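Local coordinates for N-acetyltransferase family protein (Bacillus anthracis, PDB 3LNB) that probably transfers acetyl groups from acetyl-coenzyme A to arylamines, and inactivates the antibiotic sulfamethoxazole, at residues G249-G259 and L263-K273. The protein carries 1 engineered substitution. Residues are numbered along the deposited sequence; the frame is centred on the assembly and turned at random.
Sequences GAITCKLTNYG and LTNKNYTETFK. With COA (coenzyme A), chain B.
Leu-263 N hydrogen-bonds to Thr-252 O (2.8 Å) where two neighbouring strands of an antiparallel meander meet. Beyond it the chain turns into strand 267-272, which is separated from strand 252-256 by strand 259-263, so the two segments touch mainly at their ends and coenzyme A lies along one side. A water links Leu-263 O, to which it donates, with Thr-252 OG1. Thr-264 CA points its hydrogen at Ala-250 O (3.3 Å). With chi1 at 65°, Thr-264 OG1 sits between its own backbone N and carbonyl carbon and accepts from Asn-267 N (2.8 Å), an ST motif that brings the hydroxyl close to the 3'-phosphate oxygen O8A of the cofactor. The methyl CG2 of Thr-264 packs on the cofactor's ribose, while Ile-251 CB lies 3.7 Å from the adenine N3A. The amide of Asn-265 lies against the methyl of Ala-250. Asn-267 ND2 donates almost straight to O8A (3.0 Å, 175°), so the turn from Thr-264 to Asn-267 holds the 3'-phosphate. Tyr-268 is buried against Ile-289 of helix 283-294, whereas Thr-269 CG2 approaches the pyrophosphate; Lys-278 and Ser-262 also bind the cofactor. At the far end a second water donates to Thr-271 O and hydrogen-bonds with Thr-256 OG1, and Gly-259 CA directs a hydrogen at the same carbonyl, at the end of the type I turn 256-259. The Phe-272 ring lies beside that of Tyr-258, planes at 67°, with Phe-272 CE2 3.6 Å from Tyr-258 CD2. Lys-273 N donates to Tyr-258 O (3.0 Å), and its extended side chain runs alongside the tyrosine, adding a cation-pi contact from NZ and setting Lys-273 CE over the centre of the Tyr-258 ring, 3.5 Å from its centroid.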
loop_
_atom_site.group_PDB
_atom_site.type_symbol
_atom_site.label_atom_id
_atom_site.label_comp_id
_atom_site.label_asym_id
_atom_site.label_seq_id
_atom_site.Cartn_x
_atom_site.Cartn_y
_atom_site.Cartn_z
ATOM N N GLY A 249 1.754 -17.754 1.025
ATOM C CA GLY A 249 0.794 -18.036 -0.025
ATOM C C GLY A 249 0.534 -16.779 -0.828
ATOM O O GLY A 249 0.667 -15.667 -0.314
ATOM N N ALA A 250 0.154 -16.950 -2.088
ATOM C CA ALA A 250 -0.093 -15.814 -2.959
ATOM C C ALA A 250 -1.308 -14.998 -2.550
ATOM O O ALA A 250 -2.332 -15.541 -2.115
ATOM C CB ALA A 250 -0.247 -16.287 -4.399
ATOM N N ILE A 251 -1.176 -13.683 -2.681
ATOM C CA ILE A 251 -2.263 -12.770 -2.376
ATOM C C ILE A 251 -2.215 -11.632 -3.388
ATOM O O ILE A 251 -1.136 -11.158 -3.763
ATOM C CB ILE A 251 -2.158 -12.192 -0.935
ATOM C CG1 ILE A 251 -3.302 -11.200 -0.672
ATOM C CG2 ILE A 251 -0.836 -11.464 -0.753
ATOM C CD1 ILE A 251 -4.699 -11.740 -0.940
ATOM N N THR A 252 -3.388 -11.235 -3.863
ATOM C CA THR A 252 -3.519 -10.136 -4.809
ATOM C C THR A 252 -4.830 -9.470 -4.434
ATOM O O THR A 252 -5.879 -10.128 -4.369
ATOM C CB THR A 252 -3.569 -10.626 -6.282
ATOM O OG1 THR A 252 -2.348 -11.307 -6.605
ATOM C CG2 THR A 252 -3.724 -9.442 -7.235
ATOM N N CYS A 253 -4.759 -8.172 -4.153
ATOM C CA CYS A 253 -5.926 -7.405 -3.742
ATOM C C CYS A 253 -5.993 -6.067 -4.460
ATOM O O CYS A 253 -4.970 -5.481 -4.800
ATOM C CB CYS A 253 -5.886 -7.167 -2.232
ATOM S SG CYS A 253 -7.191 -6.088 -1.593
ATOM N N LYS A 254 -7.211 -5.584 -4.674
ATOM C CA LYS A 254 -7.406 -4.316 -5.349
ATOM C C LYS A 254 -8.775 -3.764 -4.995
ATOM O O LYS A 254 -9.705 -4.516 -4.688
ATOM C CB LYS A 254 -7.295 -4.510 -6.870
ATOM C CG LYS A 254 -7.348 -3.220 -7.680
ATOM C CD LYS A 254 -7.115 -3.481 -9.170
ATOM C CE LYS A 254 -8.291 -4.181 -9.808
ATOM N NZ LYS A 254 -9.504 -3.317 -9.830
ATOM N N LEU A 255 -8.892 -2.445 -5.029
ATOM C CA LEU A 255 -10.153 -1.783 -4.739
ATOM C C LEU A 255 -11.009 -1.776 -5.991
ATOM O O LEU A 255 -10.499 -1.854 -7.105
ATOM C CB LEU A 255 -9.906 -0.341 -4.310
ATOM C CG LEU A 255 -9.579 -0.069 -2.846
ATOM C CD1 LEU A 255 -8.589 -1.087 -2.313
ATOM C CD2 LEU A 255 -9.045 1.337 -2.734
ATOM N N THR A 256 -12.316 -1.685 -5.789
ATOM C CA THR A 256 -13.282 -1.632 -6.879
ATOM C C THR A 256 -14.253 -0.515 -6.523
ATOM O O THR A 256 -14.223 0.011 -5.411
ATOM C CB THR A 256 -14.085 -2.940 -7.009
ATOM O OG1 THR A 256 -14.813 -3.179 -5.801
ATOM C CG2 THR A 256 -13.165 -4.105 -7.286
ATOM N N ASN A 257 -15.116 -0.145 -7.458
ATOM C CA ASN A 257 -16.067 0.908 -7.174
ATOM C C ASN A 257 -17.075 0.513 -6.099
ATOM O O ASN A 257 -17.644 1.378 -5.442
ATOM C CB ASN A 257 -16.781 1.324 -8.459
ATOM C CG ASN A 257 -15.847 2.012 -9.428
ATOM O OD1 ASN A 257 -15.256 3.048 -9.107
ATOM N ND2 ASN A 257 -15.695 1.437 -10.616
ATOM N N TYR A 258 -17.267 -0.786 -5.890
ATOM C CA TYR A 258 -18.225 -1.253 -4.889
ATOM C C TYR A 258 -17.611 -2.000 -3.703
ATOM O O TYR A 258 -18.331 -2.612 -2.909
ATOM C CB TYR A 258 -19.271 -2.128 -5.570
ATOM C CG TYR A 258 -20.017 -1.397 -6.665
ATOM C CD1 TYR A 258 -20.775 -0.263 -6.378
ATOM C CD2 TYR A 258 -19.945 -1.818 -7.990
ATOM C CE1 TYR A 258 -21.442 0.434 -7.382
ATOM C CE2 TYR A 258 -20.608 -1.121 -9.007
ATOM C CZ TYR A 258 -21.350 -0.001 -8.692
ATOM O OH TYR A 258 -21.991 0.700 -9.689
ATOM N N GLY A 259 -16.286 -1.942 -3.575
ATOM C CA GLY A 259 -15.609 -2.617 -2.474
ATOM C C GLY A 259 -14.169 -2.925 -2.835
ATOM O O GLY A 259 -13.410 -2.025 -3.198
ATOM N N LEU A 263 -7.559 -12.345 -4.172
ATOM C CA LEU A 263 -7.347 -13.636 -4.797
ATOM C C LEU A 263 -6.132 -14.367 -4.238
ATOM O O LEU A 263 -5.040 -13.813 -4.187
ATOM C CB LEU A 263 -7.163 -13.448 -6.303
ATOM C CG LEU A 263 -6.835 -14.703 -7.115
ATOM C CD1 LEU A 263 -8.089 -15.569 -7.238
ATOM C CD2 LEU A 263 -6.318 -14.303 -8.495
ATOM N N THR A 264 -6.343 -15.606 -3.808
ATOM C CA THR A 264 -5.263 -16.438 -3.299
ATOM C C THR A 264 -5.176 -17.629 -4.251
ATOM O O THR A 264 -5.919 -17.694 -5.228
ATOM C CB THR A 264 -5.549 -16.950 -1.873
ATOM O OG1 THR A 264 -6.682 -17.827 -1.885
ATOM C CG2 THR A 264 -5.825 -15.789 -0.945
ATOM N N ASN A 265 -4.275 -18.567 -3.980
ATOM C CA ASN A 265 -4.161 -19.742 -4.838
ATOM C C ASN A 265 -5.401 -20.616 -4.680
ATOM O O ASN A 265 -5.801 -21.313 -5.613
ATOM C CB ASN A 265 -2.927 -20.571 -4.469
ATOM C CG ASN A 265 -1.628 -19.871 -4.810
ATOM O OD1 ASN A 265 -1.453 -19.385 -5.929
ATOM N ND2 ASN A 265 -0.704 -19.824 -3.848
ATOM N N LYS A 266 -6.017 -20.543 -3.503
ATOM C CA LYS A 266 -7.189 -21.355 -3.172
ATOM C C LYS A 266 -8.567 -20.701 -3.319
ATOM O O LYS A 266 -9.536 -21.365 -3.691
ATOM C CB LYS A 266 -7.064 -21.856 -1.730
ATOM C CG LYS A 266 -5.708 -22.443 -1.369
ATOM C CD LYS A 266 -5.397 -23.680 -2.183
ATOM C CE LYS A 266 -4.089 -24.311 -1.722
ATOM N NZ LYS A 266 -3.735 -25.506 -2.549
ATOM N N ASN A 267 -8.666 -19.411 -3.021
ATOM C CA ASN A 267 -9.961 -18.739 -3.079
ATOM C C ASN A 267 -9.982 -17.343 -3.666
ATOM O O ASN A 267 -8.991 -16.616 -3.620
ATOM C CB ASN A 267 -10.545 -18.639 -1.673
ATOM C CG ASN A 267 -10.732 -19.982 -1.027
ATOM O OD1 ASN A 267 -11.680 -20.707 -1.342
ATOM N ND2 ASN A 267 -9.820 -20.335 -0.120
ATOM N N TYR A 268 -11.149 -16.981 -4.194
ATOM C CA TYR A 268 -11.389 -15.655 -4.751
ATOM C C TYR A 268 -12.437 -15.025 -3.835
ATOM O O TYR A 268 -13.555 -15.532 -3.720
ATOM C CB TYR A 268 -11.931 -15.750 -6.176
ATOM C CG TYR A 268 -12.137 -14.402 -6.836
ATOM C CD1 TYR A 268 -11.125 -13.437 -6.823
ATOM C CD2 TYR A 268 -13.321 -14.108 -7.515
ATOM C CE1 TYR A 268 -11.286 -12.214 -7.478
ATOM C CE2 TYR A 268 -13.489 -12.889 -8.175
ATOM C CZ TYR A 268 -12.466 -11.949 -8.153
ATOM O OH TYR A 268 -12.607 -10.754 -8.820
ATOM N N THR A 269 -12.066 -13.933 -3.173
ATOM C CA THR A 269 -12.966 -13.257 -2.247
ATOM C C THR A 269 -13.391 -11.893 -2.768
ATOM O O THR A 269 -12.557 -11.018 -3.042
ATOM C CB THR A 269 -12.311 -13.096 -0.854
ATOM O OG1 THR A 269 -11.931 -14.386 -0.361
ATOM C CG2 THR A 269 -13.287 -12.463 0.137
ATOM N N GLU A 270 -14.699 -11.719 -2.888
ATOM C CA GLU A 270 -15.263 -10.483 -3.395
ATOM C C GLU A 270 -16.115 -9.739 -2.369
ATOM O O GLU A 270 -17.055 -10.291 -1.799
ATOM C CB GLU A 270 -16.115 -10.780 -4.637
ATOM C CG GLU A 270 -15.332 -11.383 -5.792
ATOM C CD GLU A 270 -16.228 -11.863 -6.911
ATOM O OE1 GLU A 270 -16.802 -12.975 -6.783
ATOM O OE2 GLU A 270 -16.367 -11.126 -7.911
ATOM N N THR A 271 -15.762 -8.483 -2.136
ATOM C CA THR A 271 -16.505 -7.626 -1.226
ATOM C C THR A 271 -17.241 -6.700 -2.184
ATOM O O THR A 271 -16.634 -5.846 -2.832
ATOM C CB THR A 271 -15.558 -6.833 -0.325
ATOM O OG1 THR A 271 -14.713 -7.744 0.387
ATOM C CG2 THR A 271 -16.353 -5.993 0.665
ATOM N N PHE A 272 -18.554 -6.873 -2.264
ATOM C CA PHE A 272 -19.360 -6.125 -3.222
ATOM C C PHE A 272 -20.668 -5.579 -2.657
ATOM O O PHE A 272 -21.538 -6.340 -2.233
ATOM C CB PHE A 272 -19.619 -7.066 -4.403
ATOM C CG PHE A 272 -20.411 -6.469 -5.520
ATOM C CD1 PHE A 272 -21.798 -6.556 -5.531
ATOM C CD2 PHE A 272 -19.763 -5.867 -6.596
ATOM C CE1 PHE A 272 -22.535 -6.056 -6.605
ATOM C CE2 PHE A 272 -20.485 -5.367 -7.672
ATOM C CZ PHE A 272 -21.873 -5.460 -7.678
ATOM N N LYS A 273 -20.798 -4.254 -2.670
ATOM C CA LYS A 273 -21.985 -3.570 -2.162
ATOM C C LYS A 273 -22.467 -4.141 -0.842
ATOM O O LYS A 273 -23.634 -4.522 -0.711
ATOM C CB LYS A 273 -23.127 -3.638 -3.180
ATOM C CG LYS A 273 -22.897 -2.814 -4.426
ATOM C CD LYS A 273 -24.002 -3.031 -5.452
ATOM C CE LYS A 273 -23.733 -2.220 -6.712
ATOM N NZ LYS A 273 -24.622 -2.617 -7.830
HETATM N N1A COA B . -0.615 -12.324 3.207
HETATM C C2A COA B . -1.086 -13.317 2.474
HETATM N N3A COA B . -2.366 -13.647 2.491
HETATM C C4A COA B . -3.230 -12.973 3.261
HETATM C C5A COA B . -2.772 -11.926 4.048
HETATM C C6A COA B . -1.420 -11.607 4.003
HETATM N N6A COA B . -0.938 -10.599 4.725
HETATM N N7A COA B . -3.819 -11.424 4.695
HETATM C C8A COA B . -4.892 -12.121 4.330
HETATM N N9A COA B . -4.542 -13.062 3.454
HETATM C C1B COA B . -5.474 -13.964 2.737
HETATM C C2B COA B . -6.320 -14.830 3.668
HETATM O O2B COA B . -5.562 -15.963 4.104
HETATM C C3B COA B . -7.430 -15.262 2.711
HETATM O O3B COA B . -7.075 -16.471 2.035
HETATM P P3B COA B . -8.237 -17.513 1.643
HETATM O O7A COA B . -9.411 -16.845 1.039
HETATM O O8A COA B . -7.566 -18.594 0.658
HETATM O O9A COA B . -8.600 -18.280 3.010
HETATM C C4B COA B . -7.517 -14.101 1.717
HETATM O O4B COA B . -6.479 -13.175 2.081
HETATM C C5B COA B . -8.862 -13.383 1.816
HETATM O O5B COA B . -9.022 -12.827 3.122
HETATM P P1A COA B . -10.443 -12.209 3.551
HETATM O O1A COA B . -10.203 -11.484 4.968
HETATM O O2A COA B . -11.492 -13.249 3.622
HETATM O O3A COA B . -10.788 -11.083 2.453
HETATM P P2A COA B . -10.166 -9.598 2.450
HETATM O O4A COA B . -11.196 -8.696 3.295
HETATM O O5A COA B . -10.010 -9.107 1.062
HETATM O O6A COA B . -8.789 -9.619 3.284
HETATM C CBP COA B . -6.703 -8.485 2.640
HETATM C CCP COA B . -7.522 -9.780 2.637
HETATM C CDP COA B . -7.369 -7.454 1.726
HETATM C CEP COA B . -5.294 -8.786 2.125
HETATM C CAP COA B . -6.608 -7.940 4.067
HETATM O OAP COA B . -6.036 -8.935 4.919
HETATM C C9P COA B . -5.735 -6.685 4.130
HETATM O O9P COA B . -6.131 -5.611 3.679
HETATM N N8P COA B . -4.551 -6.865 4.711
HETATM C C7P COA B . -3.570 -5.784 4.893
HETATM C C6P COA B . -2.159 -6.290 4.579
HETATM C C5P COA B . -1.096 -5.341 5.140
HETATM O O5P COA B . -0.871 -5.300 6.348
HETATM N N4P COA B . -0.441 -4.605 4.246
HETATM C C3P COA B . 0.600 -3.650 4.649
HETATM C C2P COA B . 1.923 -4.364 4.932
HETATM S S1P COA B . 2.739 -5.045 3.440
HETATM O O HOH W 1 -2.834 -14.003 -5.910
HETATM O O HOH W 2 -16.323 -5.157 -5.385
#